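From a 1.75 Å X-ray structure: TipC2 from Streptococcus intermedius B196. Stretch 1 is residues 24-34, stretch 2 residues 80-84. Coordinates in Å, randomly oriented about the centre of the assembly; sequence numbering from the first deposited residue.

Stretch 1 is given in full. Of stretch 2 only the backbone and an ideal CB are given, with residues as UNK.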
# COMPACT_ATOMS: atom_id res chain seq x y z
N GLU A 24 -5.74 11.42 5.81
CA GLU A 24 -5.01 11.75 7.03
C GLU A 24 -3.54 11.35 6.90
O GLU A 24 -2.63 12.14 7.19
CB GLU A 24 -5.74 11.04 8.18
CG GLU A 24 -5.34 11.41 9.53
CD GLU A 24 -6.16 10.59 10.53
OE1 GLU A 24 -5.79 9.41 10.72
OE2 GLU A 24 -7.16 11.13 11.08
N ILE A 25 -3.29 10.13 6.43
CA ILE A 25 -1.92 9.67 6.19
C ILE A 25 -1.22 10.56 5.16
O ILE A 25 -0.06 10.96 5.36
CB ILE A 25 -1.89 8.20 5.75
CG1 ILE A 25 -2.43 7.28 6.86
CG2 ILE A 25 -0.45 7.79 5.37
CD1 ILE A 25 -2.82 5.81 6.34
N TYR A 26 -1.89 10.84 4.04
CA TYR A 26 -1.29 11.65 2.98
C TYR A 26 -0.93 13.03 3.52
O TYR A 26 0.21 13.52 3.34
CB TYR A 26 -2.27 11.76 1.80
CG TYR A 26 -1.75 12.59 0.65
CD1 TYR A 26 -1.85 13.99 0.68
CD2 TYR A 26 -1.18 11.98 -0.49
CE1 TYR A 26 -1.36 14.75 -0.37
CE2 TYR A 26 -0.68 12.75 -1.55
CZ TYR A 26 -0.78 14.11 -1.48
OH TYR A 26 -0.34 14.91 -2.49
N GLN A 27 -1.89 13.69 4.18
CA GLN A 27 -1.67 15.08 4.60
C GLN A 27 -0.65 15.17 5.71
O GLN A 27 0.14 16.12 5.76
CB GLN A 27 -3.01 15.71 5.03
CG GLN A 27 -3.92 15.85 3.78
CD GLN A 27 -5.30 16.42 4.08
OE1 GLN A 27 -6.28 15.98 3.46
NE2 GLN A 27 -5.41 17.41 5.00
N GLU A 28 -0.70 14.25 6.68
CA GLU A 28 0.29 14.38 7.75
C GLU A 28 1.68 14.03 7.23
O GLU A 28 2.66 14.63 7.70
CB GLU A 28 -0.10 13.48 8.91
CG GLU A 28 0.84 13.54 10.13
CD GLU A 28 0.85 14.85 10.91
OE1 GLU A 28 0.02 15.75 10.65
OE2 GLU A 28 1.69 14.93 11.82
N THR A 29 1.76 13.10 6.28
CA THR A 29 3.09 12.81 5.71
C THR A 29 3.58 13.96 4.88
O THR A 29 4.75 14.32 4.99
CB THR A 29 3.08 11.50 4.90
OG1 THR A 29 2.64 10.44 5.76
CG2 THR A 29 4.56 11.20 4.38
N GLU A 30 2.72 14.60 4.07
CA GLU A 30 3.19 15.73 3.30
C GLU A 30 3.61 16.90 4.19
O GLU A 30 4.56 17.65 3.87
CB GLU A 30 2.10 16.16 2.29
CG GLU A 30 2.67 17.12 1.23
CD GLU A 30 2.67 18.60 1.68
OE1 GLU A 30 1.90 18.93 2.61
OE2 GLU A 30 3.44 19.42 1.12
N LYS A 31 2.92 17.07 5.33
CA LYS A 31 3.24 18.13 6.26
C LYS A 31 4.60 17.91 6.92
O LYS A 31 5.30 18.89 7.18
CB LYS A 31 2.13 18.21 7.33
CG LYS A 31 2.49 19.13 8.49
CD LYS A 31 1.35 19.06 9.56
CE LYS A 31 1.58 20.04 10.69
NZ LYS A 31 0.39 20.13 11.60
N THR A 32 4.97 16.65 7.18
CA THR A 32 6.13 16.34 8.03
C THR A 32 7.34 15.78 7.29
O THR A 32 8.44 15.80 7.87
CB THR A 32 5.74 15.32 9.11
OG1 THR A 32 5.34 14.08 8.54
CG2 THR A 32 4.55 15.87 9.97
N TYR A 33 7.20 15.35 6.05
CA TYR A 33 8.29 14.53 5.50
C TYR A 33 9.56 15.30 5.24
O TYR A 33 10.64 14.67 5.19
CB TYR A 33 7.85 13.81 4.20
CG TYR A 33 7.84 14.65 2.93
CD1 TYR A 33 6.91 15.69 2.78
CD2 TYR A 33 8.76 14.42 1.88
CE1 TYR A 33 6.84 16.44 1.60
CE2 TYR A 33 8.69 15.16 0.71
CZ TYR A 33 7.72 16.16 0.58
OH TYR A 33 7.66 16.90 -0.59
N ARG A 34 9.52 16.65 5.16
CA ARG A 34 10.75 17.40 4.96
C ARG A 34 11.34 17.91 6.25
O ARG A 34 12.49 18.34 6.26
CB ARG A 34 10.50 18.55 3.99
CG ARG A 34 10.32 17.90 2.62
CD ARG A 34 10.29 18.90 1.53
NE ARG A 34 9.02 19.58 1.49
CZ ARG A 34 8.74 20.49 0.56
NH1 ARG A 34 9.66 20.79 -0.36
NH2 ARG A 34 7.55 21.10 0.57
N UNK A 80 4.19 4.08 -0.65
CA UNK A 80 4.83 5.10 -1.48
C UNK A 80 3.93 6.33 -1.53
O UNK A 80 2.72 6.20 -1.63
CB UNK A 80 5.11 4.57 -2.89
N UNK A 81 4.53 7.52 -1.51
CA UNK A 81 3.78 8.78 -1.60
C UNK A 81 4.11 9.51 -2.89
O UNK A 81 5.30 9.66 -3.21
CB UNK A 81 4.08 9.68 -0.40
N UNK A 82 3.09 9.92 -3.65
CA UNK A 82 3.30 10.69 -4.87
C UNK A 82 2.62 12.02 -4.65
O UNK A 82 1.39 12.12 -4.70
CB UNK A 82 2.76 9.97 -6.11
N UNK A 83 3.42 13.04 -4.35
CA UNK A 83 2.84 14.35 -4.05
C UNK A 83 2.79 15.28 -5.25
O UNK A 83 2.01 16.24 -5.26
CB UNK A 83 3.63 15.02 -2.93
N UNK A 84 3.65 15.05 -6.24
CA UNK A 84 3.92 16.08 -7.24
C UNK A 84 3.16 15.89 -8.56
O UNK A 84 3.12 16.83 -9.35
CB UNK A 84 5.42 16.12 -7.53

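Position 80 opens the stretch in extended conformation, with phi/psi of -109/142°. Its ideal CB finds no atom of stretch 1 within 5.5 Å, so the helix sets no demand here, and polar, charged or apolar side chains would all be compatible with what is visible. The deposited residue is D80, which makes no contact with stretch 1; its OD1 is hydrogen-bonded elsewhere in the structure.

Position 81 is different. The strand runs nearly across the helix, at 78° with the axes 10.1 Å apart at their closest, and here CA-to-CB points toward the helix. The ideal CB still lies 5.0 Å from T29 CG2, which leaves a gap that a small side chain would not fill. The helix lines that gap with I25 CG2, the backbone of Y26 and the methyl of T29. The hydroxyl of T29 is also there, but it already donates to its own helix, from T29 OG1 to I25 O at 2.8 Å, so it has no need of an acceptor from this position. A long apolar side chain would suit, whether leucine, methionine or an aromatic. The residue is F81, with chi1 in the m well. Its ring reaches toward these groups, one face under T29 CG2 and its edge toward I25 CG2 and Y26 CA. T29 CG2 sits 3.7 Å from the centroid of the F81 ring and only 8° off the normal, a well-centred CH-pi contact. I25 CG2 meets the ring edge, 3.7 Å from F81 CZ, and Y26 CA also lies near the ring plane. A flat ring thus uses both face and edge.

At position 82 the alternation of the strand turns CA-to-CB away from the helix, and no atom of stretch 1 comes within 5.5 Å of the ideal CB. Many side chains would do, small polar ones among them. The residue is S82; its contact is made by the backbone, with S82 O 3.8 Å from Y26 CE2, at the edge of the tyrosine ring.

Position 83 has left the strand, and its phi/psi of -95/-24° break the extended pattern. CA-to-CB points sideways, yet the ideal CB is 4.0 Å from Y26 OH, 4.8 Å from E30 CG and 5.0 Å from Y33 OH. Two tyrosine rings and the aliphatic part of a glutamate invite a broad apolar group; leucine or methionine could serve, and an aromatic could also pair with the rings. The residue is F83, which has the largest contact area of the stretch. Its edge points at the face of Y26, with centroids 5.1 Å apart and planes at 84°. E30 CG lies over its face, 3.9 Å from the F83 ring centroid, while Y33 packs obliquely, its CE1 3.6 Å from F83 CE2.

Position 84 again has no near neighbour in stretch 1 around its ideal CB, so the choice is open. It is L84, whose side chain stays 5.0 Å or more from stretch 1.

Stretch 2 (80-84) DFSFL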
# COMPACT_ATOMS: atom_id res chain seq x y z
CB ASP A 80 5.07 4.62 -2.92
CG ASP A 80 6.22 3.65 -3.02
OD1 ASP A 80 7.15 3.77 -2.23
OD2 ASP A 80 6.18 2.70 -3.84
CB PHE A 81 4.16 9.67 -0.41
CG PHE A 81 3.65 9.14 0.89
CD1 PHE A 81 4.35 8.15 1.57
CD2 PHE A 81 2.44 9.60 1.41
CE1 PHE A 81 3.87 7.60 2.79
CE2 PHE A 81 1.94 9.06 2.61
CZ PHE A 81 2.65 8.04 3.30
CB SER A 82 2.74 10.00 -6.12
OG SER A 82 3.38 8.75 -6.32
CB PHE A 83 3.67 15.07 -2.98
CG PHE A 83 3.73 14.38 -1.66
CD1 PHE A 83 2.58 13.91 -1.03
CD2 PHE A 83 4.98 14.26 -1.00
CE1 PHE A 83 2.65 13.31 0.22
CE2 PHE A 83 5.04 13.65 0.24
CZ PHE A 83 3.89 13.18 0.86
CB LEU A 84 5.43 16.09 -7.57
CG LEU A 84 6.37 16.99 -6.79
CD1 LEU A 84 6.03 17.13 -5.33
CD2 LEU A 84 7.84 16.54 -7.00
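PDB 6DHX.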